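Local coordinates for protein K5 lyase (Enterobacteria phage k1-5, PDB 2X3H) that probably depolymerises the heparosan (K5) capsular polysaccharide of the bacterial host by a lyase mechanism, acting as part of a trimeric viral tail spike, at residues Arg137-Ser148 and Ser166-Asn177; Ser313-Glu324 and Gln346-Ile356. All blocks are in the same frame, centred on the assembly; numbering follows the deposited sequence.

Contact 1 (Arg137-Ser148 and Ser166-Asn177). Unlike the reference sequence in segment 137-148: T138 (reference Ala).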
loop_
_atom_site.group_PDB
_atom_site.type_symbol
_atom_site.label_atom_id
_atom_site.label_comp_id
_atom_site.label_asym_id
_atom_site.label_seq_id
_atom_site.Cartn_x
_atom_site.Cartn_y
_atom_site.Cartn_z
ATOM N N ARG A 137 4.420 24.169 25.197
ATOM C CA ARG A 137 3.595 23.097 25.754
ATOM C C ARG A 137 2.201 23.233 25.146
ATOM O O ARG A 137 1.357 23.985 25.642
ATOM C CB ARG A 137 3.513 23.234 27.278
ATOM C CG ARG A 137 2.836 22.076 27.995
ATOM C CD ARG A 137 3.869 21.063 28.460
ATOM N NE ARG A 137 3.479 20.404 29.706
ATOM C CZ ARG A 137 4.341 19.863 30.564
ATOM N NH1 ARG A 137 5.650 19.909 30.317
ATOM N NH2 ARG A 137 3.897 19.282 31.676
ATOM N N THR A 138 1.970 22.470 24.079
ATOM C CA THR A 138 0.853 22.686 23.157
ATOM C C THR A 138 1.099 23.956 22.330
ATOM O O THR A 138 1.855 24.840 22.736
ATOM C CB THR A 138 -0.551 22.690 23.828
ATOM O OG1 THR A 138 -0.806 23.954 24.469
ATOM C CG2 THR A 138 -0.687 21.542 24.822
ATOM N N GLY A 139 0.499 24.022 21.150
ATOM C CA GLY A 139 0.607 25.221 20.329
ATOM C C GLY A 139 -0.082 25.041 18.999
ATOM O O GLY A 139 -0.425 23.923 18.608
ATOM N N ARG A 140 -0.301 26.158 18.314
ATOM C CA ARG A 140 -0.923 26.154 16.993
ATOM C C ARG A 140 -0.274 27.264 16.171
ATOM O O ARG A 140 -0.159 28.393 16.638
ATOM C CB ARG A 140 -2.420 26.413 17.148
ATOM C CG ARG A 140 -3.188 26.752 15.881
ATOM C CD ARG A 140 -4.138 25.627 15.525
ATOM N NE ARG A 140 -4.972 25.930 14.362
ATOM C CZ ARG A 140 -5.508 24.997 13.583
ATOM N NH1 ARG A 140 -5.282 23.713 13.850
ATOM N NH2 ARG A 140 -6.255 25.341 12.536
ATOM N N LEU A 141 0.198 26.940 14.973
ATOM C CA LEU A 141 0.641 27.978 14.048
ATOM C C LEU A 141 -0.089 27.691 12.757
ATOM O O LEU A 141 0.128 26.633 12.165
ATOM C CB LEU A 141 2.146 27.903 13.830
ATOM C CG LEU A 141 2.772 28.855 12.812
ATOM C CD1 LEU A 141 2.590 30.321 13.184
ATOM C CD2 LEU A 141 4.262 28.495 12.671
ATOM N N SER A 142 -0.953 28.604 12.318
ATOM C CA SER A 142 -1.881 28.249 11.238
ATOM C C SER A 142 -2.213 29.367 10.266
ATOM O O SER A 142 -2.208 30.543 10.633
ATOM C CB SER A 142 -3.179 27.676 11.822
ATOM O OG SER A 142 -3.886 28.659 12.575
ATOM N N ASN A 143 -2.519 28.969 9.031
ATOM C CA ASN A 143 -3.123 29.868 8.037
ATOM C C ASN A 143 -2.335 31.162 7.825
ATOM O O ASN A 143 -2.895 32.268 7.861
ATOM C CB ASN A 143 -4.573 30.186 8.435
ATOM C CG ASN A 143 -5.389 28.936 8.760
ATOM O OD1 ASN A 143 -5.230 27.885 8.138
ATOM N ND2 ASN A 143 -6.289 29.060 9.732
ATOM N N ILE A 144 -1.045 31.028 7.567
ATOM C CA ILE A 144 -0.175 32.198 7.500
ATOM C C ILE A 144 0.987 31.933 6.543
ATOM O O ILE A 144 1.310 30.782 6.247
ATOM C CB ILE A 144 0.329 32.565 8.931
ATOM C CG1 ILE A 144 0.855 34.004 8.988
ATOM C CG2 ILE A 144 1.374 31.555 9.427
ATOM C CD1 ILE A 144 0.769 34.607 10.402
ATOM N N THR A 145 1.584 33.004 6.045
ATOM C CA THR A 145 2.766 32.910 5.203
ATOM C C THR A 145 3.961 33.441 5.984
ATOM O O THR A 145 3.841 34.435 6.700
ATOM C CB THR A 145 2.573 33.742 3.925
ATOM O OG1 THR A 145 1.482 33.193 3.170
ATOM C CG2 THR A 145 3.851 33.748 3.091
ATOM N N VAL A 146 5.095 32.758 5.857
ATOM C CA VAL A 146 6.362 33.195 6.446
ATOM C C VAL A 146 7.355 33.431 5.317
ATOM O O VAL A 146 7.723 32.508 4.593
ATOM C CB VAL A 146 6.892 32.158 7.458
ATOM C CG1 VAL A 146 8.237 32.597 8.057
ATOM C CG2 VAL A 146 5.857 31.926 8.557
ATOM N N GLU A 147 7.755 34.690 5.152
ATOM C CA GLU A 147 8.624 35.088 4.061
ATOM C C GLU A 147 10.033 35.393 4.554
ATOM O O GLU A 147 10.212 36.114 5.534
ATOM C CB GLU A 147 8.053 36.332 3.369
ATOM C CG GLU A 147 8.908 36.798 2.206
ATOM C CD GLU A 147 8.314 37.956 1.423
ATOM O OE1 GLU A 147 7.187 38.411 1.735
ATOM O OE2 GLU A 147 8.996 38.409 0.470
ATOM N N SER A 148 11.014 34.861 3.862
ATOM C CA SER A 148 12.404 35.148 4.201
ATOM C C SER A 148 12.933 36.280 3.304
ATOM O O SER A 148 12.348 36.569 2.259
ATOM C CB SER A 148 13.231 33.852 4.081
ATOM O OG SER A 148 14.594 34.050 4.385
ATOM N N SER A 166 5.892 20.022 22.556
ATOM C CA SER A 166 4.944 18.925 22.587
ATOM C C SER A 166 3.596 19.385 22.067
ATOM O O SER A 166 3.150 20.504 22.344
ATOM C CB SER A 166 4.798 18.357 24.006
ATOM O OG SER A 166 4.346 19.344 24.917
ATOM N N ASP A 167 2.944 18.519 21.301
ATOM C CA ASP A 167 1.562 18.738 20.923
ATOM C C ASP A 167 1.374 20.083 20.234
ATOM O O ASP A 167 0.397 20.782 20.481
ATOM C CB ASP A 167 0.647 18.610 22.143
ATOM C CG ASP A 167 0.582 17.183 22.662
ATOM O OD1 ASP A 167 1.144 16.283 21.998
ATOM O OD2 ASP A 167 -0.038 16.964 23.731
ATOM N N VAL A 168 2.310 20.417 19.351
ATOM C CA VAL A 168 2.188 21.629 18.551
ATOM C C VAL A 168 1.658 21.250 17.177
ATOM O O VAL A 168 2.128 20.293 16.559
ATOM C CB VAL A 168 3.544 22.368 18.421
ATOM C CG1 VAL A 168 3.422 23.601 17.531
ATOM C CG2 VAL A 168 4.079 22.740 19.804
ATOM N N THR A 169 0.666 21.995 16.706
ATOM C CA THR A 169 0.143 21.770 15.359
ATOM C C THR A 169 0.509 22.935 14.466
ATOM O O THR A 169 0.233 24.091 14.792
ATOM C CB THR A 169 -1.375 21.567 15.404
ATOM O OG1 THR A 169 -1.644 20.334 16.079
ATOM C CG2 THR A 169 -1.978 21.520 14.014
ATOM N N VAL A 170 1.156 22.632 13.345
ATOM C CA VAL A 170 1.486 23.650 12.353
ATOM C C VAL A 170 0.681 23.287 11.120
ATOM O O VAL A 170 0.890 22.221 10.542
ATOM C CB VAL A 170 2.990 23.659 12.003
ATOM C CG1 VAL A 170 3.293 24.720 10.935
ATOM C CG2 VAL A 170 3.839 23.902 13.253
ATOM N N SER A 171 -0.241 24.149 10.710
ATOM C CA SER A 171 -1.142 23.761 9.635
ATOM C C SER A 171 -1.434 24.879 8.661
ATOM O O SER A 171 -1.666 26.038 9.051
ATOM C CB SER A 171 -2.450 23.185 10.183
ATOM O OG SER A 171 -3.124 24.111 10.993
ATOM N N ASP A 172 -1.429 24.517 7.382
ATOM C CA ASP A 172 -1.729 25.462 6.320
ATOM C C ASP A 172 -0.837 26.691 6.394
ATOM O O ASP A 172 -1.320 27.835 6.405
ATOM C CB ASP A 172 -3.206 25.820 6.376
ATOM C CG ASP A 172 -4.071 24.648 6.001
ATOM O OD1 ASP A 172 -3.785 24.008 4.968
ATOM O OD2 ASP A 172 -5.020 24.340 6.749
ATOM N N VAL A 173 0.466 26.425 6.424
ATOM C CA VAL A 173 1.486 27.463 6.388
ATOM C C VAL A 173 2.246 27.447 5.073
ATOM O O VAL A 173 2.672 26.391 4.600
ATOM C CB VAL A 173 2.480 27.331 7.563
ATOM C CG1 VAL A 173 3.552 28.431 7.492
ATOM C CG2 VAL A 173 1.737 27.414 8.887
ATOM N N ASN A 174 2.401 28.631 4.481
ATOM C CA ASN A 174 3.189 28.798 3.257
ATOM C C ASN A 174 4.511 29.491 3.535
ATOM O O ASN A 174 4.534 30.584 4.102
ATOM C CB ASN A 174 2.402 29.608 2.228
ATOM C CG ASN A 174 1.072 28.970 1.884
ATOM O OD1 ASN A 174 1.002 27.774 1.596
ATOM N ND2 ASN A 174 0.001 29.765 1.910
ATOM N N PHE A 175 5.603 28.862 3.116
ATOM C CA PHE A 175 6.937 29.422 3.305
ATOM C C PHE A 175 7.432 29.953 1.974
ATOM O O PHE A 175 7.507 29.208 0.991
ATOM C CB PHE A 175 7.892 28.353 3.847
ATOM C CG PHE A 175 7.563 27.915 5.253
ATOM C CD1 PHE A 175 6.813 26.758 5.476
ATOM C CD2 PHE A 175 7.974 28.663 6.347
ATOM C CE1 PHE A 175 6.487 26.345 6.768
ATOM C CE2 PHE A 175 7.657 28.266 7.651
ATOM C CZ PHE A 175 6.907 27.105 7.868
ATOM N N SER A 176 7.771 31.240 1.935
ATOM C CA SER A 176 8.109 31.883 0.666
ATOM C C SER A 176 9.504 32.507 0.678
ATOM O O SER A 176 10.045 32.819 1.751
ATOM C CB SER A 176 7.073 32.954 0.330
ATOM O OG SER A 176 6.998 33.919 1.361
ATOM N N ASN A 177 10.069 32.672 -0.525
ATOM C CA ASN A 177 11.373 33.285 -0.737
ATOM C C ASN A 177 12.471 32.586 0.064
ATOM O O ASN A 177 13.362 33.216 0.622
ATOM C CB ASN A 177 11.322 34.780 -0.405
ATOM C CG ASN A 177 12.339 35.579 -1.186
ATOM O OD1 ASN A 177 12.648 35.251 -2.340
ATOM N ND2 ASN A 177 12.866 36.639 -0.572
HETATM O O HOH W 1 -5.387 25.415 9.135
HETATM O O HOH W 2 15.293 35.146 1.260
#
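N143 OD1, D172 OD2 and S171 OG grip a single water between them, at a corner where two neighbouring coils of a parallel beta-helix bend together. The water donates to N143 OD1 at 2.7 Å and to D172 OD2 at 2.6 Å, and accepts from S171 OG. The N143 amide and the D172 carboxylate point the same way, side by side, with planes only 21° apart. Both residues have left-handed backbone angles and CG anti to the carbonyl carbon, a matching shape that stacks one corner on the next. N143 ND2 turns to D114 on the preceding coil. Beside this corner the R140 guanidinium lies with one face over S171 OG, which sits 3.6 Å from R140 NH1; that same NH1 reaches across the trimer to a salt bridge with D172 of the second subunit.

The backbones stay in register throughout, pairing soundly in parallel from G139-V168 to S142-S171 and from T145-N174 to E147-S176, interrupted at the N143/D172 corner. The shortest of these bonds is V146 N to N174 O, 2.8 Å. L141, V146, V168, V170, V173 and F175 face the inside of the coil. There V146 CB lies 3.8 Å from F175 CD2, and L141 CG meets V173 CG2 at 4.3 Å, part of the hydrophobic filling between these two coils.

D167, D172 and N177 mark successive corners five residues apart. At the last, N177 ND2 donates to S148 O at 2.9 Å, the oxygen close to the amide plane but the donor lying 35° out of the carbonyl plane.

Contact 2 (Ser313-Glu324 and Gln346-Ile356). Unlike the reference sequence in segment 346-356: R347 (reference Gly).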
loop_
_atom_site.group_PDB
_atom_site.type_symbol
_atom_site.label_atom_id
_atom_site.label_comp_id
_atom_site.label_asym_id
_atom_site.label_seq_id
_atom_site.Cartn_x
_atom_site.Cartn_y
_atom_site.Cartn_z
ATOM N N SER A 313 14.143 15.858 -15.881
ATOM C CA SER A 313 15.202 16.101 -14.894
ATOM C C SER A 313 16.599 16.145 -15.493
ATOM O O SER A 313 16.903 15.397 -16.428
ATOM C CB SER A 313 15.195 15.004 -13.838
ATOM O OG SER A 313 16.294 15.179 -12.960
ATOM N N ASP A 314 17.461 16.997 -14.936
ATOM C CA ASP A 314 18.862 17.027 -15.345
ATOM C C ASP A 314 19.760 16.094 -14.516
ATOM O O ASP A 314 20.987 16.143 -14.629
ATOM C CB ASP A 314 19.420 18.466 -15.383
ATOM C CG ASP A 314 19.414 19.155 -14.022
ATOM O OD1 ASP A 314 19.152 18.492 -12.992
ATOM O OD2 ASP A 314 19.687 20.385 -13.976
ATOM N N ALA A 315 19.146 15.219 -13.718
ATOM C CA ALA A 315 19.885 14.206 -12.977
ATOM C C ALA A 315 20.843 13.452 -13.897
ATOM O O ALA A 315 20.464 13.048 -14.994
ATOM C CB ALA A 315 18.903 13.213 -12.348
ATOM N N ARG A 316 22.075 13.245 -13.437
ATOM C CA ARG A 316 23.033 12.391 -14.136
ATOM C C ARG A 316 22.984 10.961 -13.624
ATOM O O ARG A 316 23.374 10.027 -14.326
ATOM C CB ARG A 316 24.451 12.948 -13.987
ATOM C CG ARG A 316 24.602 14.295 -14.665
ATOM C CD ARG A 316 24.637 14.109 -16.173
ATOM N NE ARG A 316 25.976 13.715 -16.607
ATOM C CZ ARG A 316 27.039 14.514 -16.501
ATOM N NH1 ARG A 316 26.904 15.726 -15.973
ATOM N NH2 ARG A 316 28.233 14.105 -16.906
ATOM N N GLN A 317 22.533 10.810 -12.380
ATOM C CA GLN A 317 22.350 9.499 -11.763
ATOM C C GLN A 317 20.981 9.463 -11.102
ATOM O O GLN A 317 20.797 9.967 -9.993
ATOM C CB GLN A 317 23.435 9.246 -10.719
ATOM C CG GLN A 317 24.849 9.185 -11.277
ATOM C CD GLN A 317 25.902 9.215 -10.178
ATOM O OE1 GLN A 317 25.732 9.884 -9.155
ATOM N NE2 GLN A 317 27.011 8.513 -10.397
ATOM N N ALA A 318 20.017 8.866 -11.798
ATOM C CA ALA A 318 18.634 8.847 -11.344
ATOM C C ALA A 318 18.387 7.639 -10.449
ATOM O O ALA A 318 18.705 6.513 -10.832
ATOM C CB ALA A 318 17.684 8.826 -12.543
ATOM N N HIS A 319 17.833 7.887 -9.263
ATOM C CA HIS A 319 17.507 6.810 -8.305
ATOM C C HIS A 319 16.042 6.842 -7.873
ATOM O O HIS A 319 15.441 7.911 -7.758
ATOM C CB HIS A 319 18.344 6.927 -7.023
ATOM C CG HIS A 319 19.819 6.809 -7.228
ATOM N ND1 HIS A 319 20.599 7.851 -7.690
ATOM C CD2 HIS A 319 20.666 5.779 -6.991
ATOM C CE1 HIS A 319 21.868 7.469 -7.717
ATOM N NE2 HIS A 319 21.931 6.209 -7.315
ATOM N N GLY A 320 15.491 5.659 -7.581
ATOM C CA GLY A 320 14.158 5.556 -6.996
ATOM C C GLY A 320 14.310 5.707 -5.489
ATOM O O GLY A 320 14.113 6.807 -4.945
ATOM N N VAL A 321 14.711 4.616 -4.832
ATOM C CA VAL A 321 14.958 4.615 -3.382
ATOM C C VAL A 321 16.368 4.088 -3.094
ATOM O O VAL A 321 16.813 3.124 -3.708
ATOM C CB VAL A 321 13.913 3.738 -2.627
ATOM C CG1 VAL A 321 14.168 3.762 -1.117
ATOM C CG2 VAL A 321 12.491 4.187 -2.945
ATOM N N THR A 322 17.076 4.740 -2.172
ATOM C CA THR A 322 18.341 4.215 -1.691
ATOM C C THR A 322 18.162 3.820 -0.233
ATOM O O THR A 322 17.343 4.400 0.486
ATOM C CB THR A 322 19.503 5.228 -1.828
ATOM O OG1 THR A 322 19.424 6.202 -0.784
ATOM C CG2 THR A 322 19.455 5.916 -3.206
ATOM N N VAL A 323 18.897 2.802 0.192
ATOM C CA VAL A 323 18.813 2.384 1.588
ATOM C C VAL A 323 20.173 1.893 2.040
ATOM O O VAL A 323 20.843 1.137 1.315
ATOM C CB VAL A 323 17.722 1.306 1.808
ATOM C CG1 VAL A 323 17.984 0.090 0.908
ATOM C CG2 VAL A 323 17.636 0.887 3.280
ATOM N N GLU A 324 20.575 2.319 3.238
ATOM C CA GLU A 324 21.874 1.922 3.792
ATOM C C GLU A 324 21.738 1.013 5.024
ATOM O O GLU A 324 22.687 0.298 5.404
ATOM C CB GLU A 324 22.672 3.166 4.172
ATOM C CG GLU A 324 24.134 2.883 4.456
ATOM C CD GLU A 324 24.982 4.146 4.395
ATOM O OE1 GLU A 324 24.404 5.251 4.223
ATOM O OE2 GLU A 324 26.227 4.018 4.513
ATOM N N GLN A 346 22.556 14.685 -21.822
ATOM C CA GLN A 346 23.718 14.067 -21.184
ATOM C C GLN A 346 23.387 12.650 -20.743
ATOM O O GLN A 346 22.221 12.325 -20.555
ATOM C CB GLN A 346 24.111 14.869 -19.944
ATOM C CG GLN A 346 24.485 16.315 -20.235
ATOM C CD GLN A 346 24.518 17.190 -18.988
ATOM O OE1 GLN A 346 23.905 16.876 -17.970
ATOM N NE2 GLN A 346 25.232 18.314 -19.079
ATOM N N ARG A 347 24.404 11.819 -20.554
ATOM C CA ARG A 347 24.161 10.431 -20.142
ATOM C C ARG A 347 23.531 10.416 -18.762
ATOM O O ARG A 347 23.907 11.207 -17.899
ATOM C CB ARG A 347 25.459 9.627 -20.126
ATOM C CG ARG A 347 26.174 9.566 -21.474
ATOM C CD ARG A 347 27.066 8.326 -21.580
ATOM N NE ARG A 347 26.272 7.109 -21.782
ATOM C CZ ARG A 347 25.921 6.269 -20.813
ATOM N NH1 ARG A 347 26.299 6.501 -19.558
ATOM N NH2 ARG A 347 25.184 5.193 -21.097
ATOM N N GLN A 348 22.575 9.518 -18.554
ATOM C CA GLN A 348 21.906 9.410 -17.259
ATOM C C GLN A 348 21.735 7.937 -16.899
ATOM O O GLN A 348 21.091 7.181 -17.632
ATOM C CB GLN A 348 20.551 10.118 -17.310
ATOM C CG GLN A 348 19.711 9.985 -16.049
ATOM C CD GLN A 348 18.314 10.506 -16.268
ATOM O OE1 GLN A 348 17.457 9.799 -16.794
ATOM N NE2 GLN A 348 18.079 11.754 -15.896
ATOM N N THR A 349 22.324 7.525 -15.781
ATOM C CA THR A 349 22.091 6.170 -15.295
ATOM C C THR A 349 20.808 6.114 -14.484
ATOM O O THR A 349 20.328 7.128 -13.971
ATOM C CB THR A 349 23.237 5.681 -14.415
ATOM O OG1 THR A 349 23.371 6.549 -13.284
ATOM C CG2 THR A 349 24.532 5.645 -15.215
ATOM N N ALA A 350 20.260 4.907 -14.387
ATOM C CA ALA A 350 19.047 4.648 -13.622
ATOM C C ALA A 350 19.311 3.541 -12.605
ATOM O O ALA A 350 19.995 2.557 -12.901
ATOM C CB ALA A 350 17.899 4.237 -14.553
ATOM N N THR A 351 18.756 3.713 -11.408
ATOM C CA THR A 351 18.800 2.690 -10.370
ATOM C C THR A 351 17.515 2.807 -9.557
ATOM O O THR A 351 17.348 3.773 -8.820
ATOM C CB THR A 351 20.002 2.926 -9.421
ATOM O OG1 THR A 351 21.223 2.915 -10.172
ATOM C CG2 THR A 351 20.073 1.833 -8.353
ATOM N N ILE A 352 16.587 1.858 -9.685
ATOM C CA ILE A 352 15.306 1.998 -8.972
ATOM C C ILE A 352 15.428 1.691 -7.473
ATOM O O ILE A 352 14.696 2.264 -6.647
ATOM C CB ILE A 352 14.166 1.178 -9.654
ATOM C CG1 ILE A 352 12.786 1.584 -9.122
ATOM C CG2 ILE A 352 14.376 -0.321 -9.491
ATOM C CD1 ILE A 352 11.650 1.173 -10.023
ATOM N N ALA A 353 16.355 0.797 -7.131
ATOM C CA ALA A 353 16.637 0.492 -5.726
ATOM C C ALA A 353 18.138 0.276 -5.583
ATOM O O ALA A 353 18.721 -0.547 -6.294
ATOM C CB ALA A 353 15.867 -0.761 -5.288
ATOM N N ARG A 354 18.752 1.017 -4.665
ATOM C CA ARG A 354 20.193 0.939 -4.430
ATOM C C ARG A 354 20.447 0.559 -2.985
ATOM O O ARG A 354 19.977 1.245 -2.079
ATOM C CB ARG A 354 20.856 2.290 -4.751
ATOM C CG ARG A 354 22.347 2.317 -4.479
ATOM C CD ARG A 354 22.969 3.639 -4.958
ATOM N NE ARG A 354 24.410 3.689 -4.729
ATOM C CZ ARG A 354 25.201 4.657 -5.181
ATOM N NH1 ARG A 354 24.700 5.659 -5.909
ATOM N NH2 ARG A 354 26.501 4.620 -4.908
ATOM N N PHE A 355 21.173 -0.541 -2.784
ATOM C CA PHE A 355 21.451 -1.059 -1.456
ATOM C C PHE A 355 22.888 -0.720 -1.136
ATOM O O PHE A 355 23.830 -1.333 -1.649
ATOM C CB PHE A 355 21.145 -2.564 -1.405
ATOM C CG PHE A 355 19.696 -2.870 -1.715
ATOM C CD1 PHE A 355 19.283 -3.042 -3.025
ATOM C CD2 PHE A 355 18.746 -2.934 -0.707
ATOM C CE1 PHE A 355 17.928 -3.291 -3.313
ATOM C CE2 PHE A 355 17.410 -3.180 -0.985
ATOM C CZ PHE A 355 17.005 -3.361 -2.292
ATOM N N ILE A 356 23.031 0.299 -0.298
ATOM C CA ILE A 356 24.311 0.954 -0.071
ATOM C C ILE A 356 25.113 0.282 1.027
ATOM O O ILE A 356 24.587 -0.038 2.088
ATOM C CB ILE A 356 24.094 2.416 0.373
ATOM C CG1 ILE A 356 23.360 3.208 -0.707
ATOM C CG2 ILE A 356 25.418 3.074 0.771
ATOM C CD1 ILE A 356 22.934 4.602 -0.260
HETATM O O HOH W 3 15.935 12.925 -17.633
HETATM O O HOH W 4 21.484 5.650 -11.244
HETATM O O HOH W 5 23.204 3.805 -8.496
#
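H319 and R354 join by a side-chain hydrogen bond across these two parallel beta-helix coils. R354 NH1 donates to H319 NE2 at 3.2 Å; the nitrogen lies near the guanidinium plane, while the donor is tilted 28° from the imidazole plane. The arginine reaches there on a fully extended chain, its CG anti to the backbone N (chi1 178°), and its NE forms a salt bridge with E379. H319 ND1 bonds to Y290 O, and a water 3.0 Å from H319 NE2 also joins T351 OG1. Further back, Q348 NE2 donates to A315 O at 2.9 Å, in the plane of its own amide, and also to a water held by S313 O.

Main-chain bonds tie the strands in step on both sides of a corner at G320 and I352. A318 N to T349 O, at 2.8 Å, lies before it; at the bend itself V321 N donates to I352 O.

Toward the far end comes the apolar pair: V323 CG1 presses on F355 CD2 at 3.5 Å, meeting the ring obliquely. I356 makes van der Waals contact with two neighbours, its CD1 3.8 Å from T322 CB and its CG2 beside the E324 carboxylate carbon CD.

Strand 293-294 runs beside 321-323, and strand 376-378 flanks 349-355 with F378 against F355. Inside the coil, V321 and I352 pack on strand 329-336, and I352 also touches V366 of strand 363-369.

Both contacts join neighbouring coils of one parallel beta-helix, with strands bending at stacked corners. Contact 1 comes first in the chain and closes before contact 2 opens; their centres lie 34 Å apart and their nearest atoms about 20 Å, without touching. Several coils fill the interval, including strands 198-206, 227-234, 252-259 and 279-286. That run of parallel strands includes those of contact 1 and continues through 302-309 to 329-336 and 363-369, against which contact 2 packs. Their surroundings differ: contact 1 meets both other subunits, whereas contact 2 touches neither, so the first helps join the trimer and the second belongs to one chain alone.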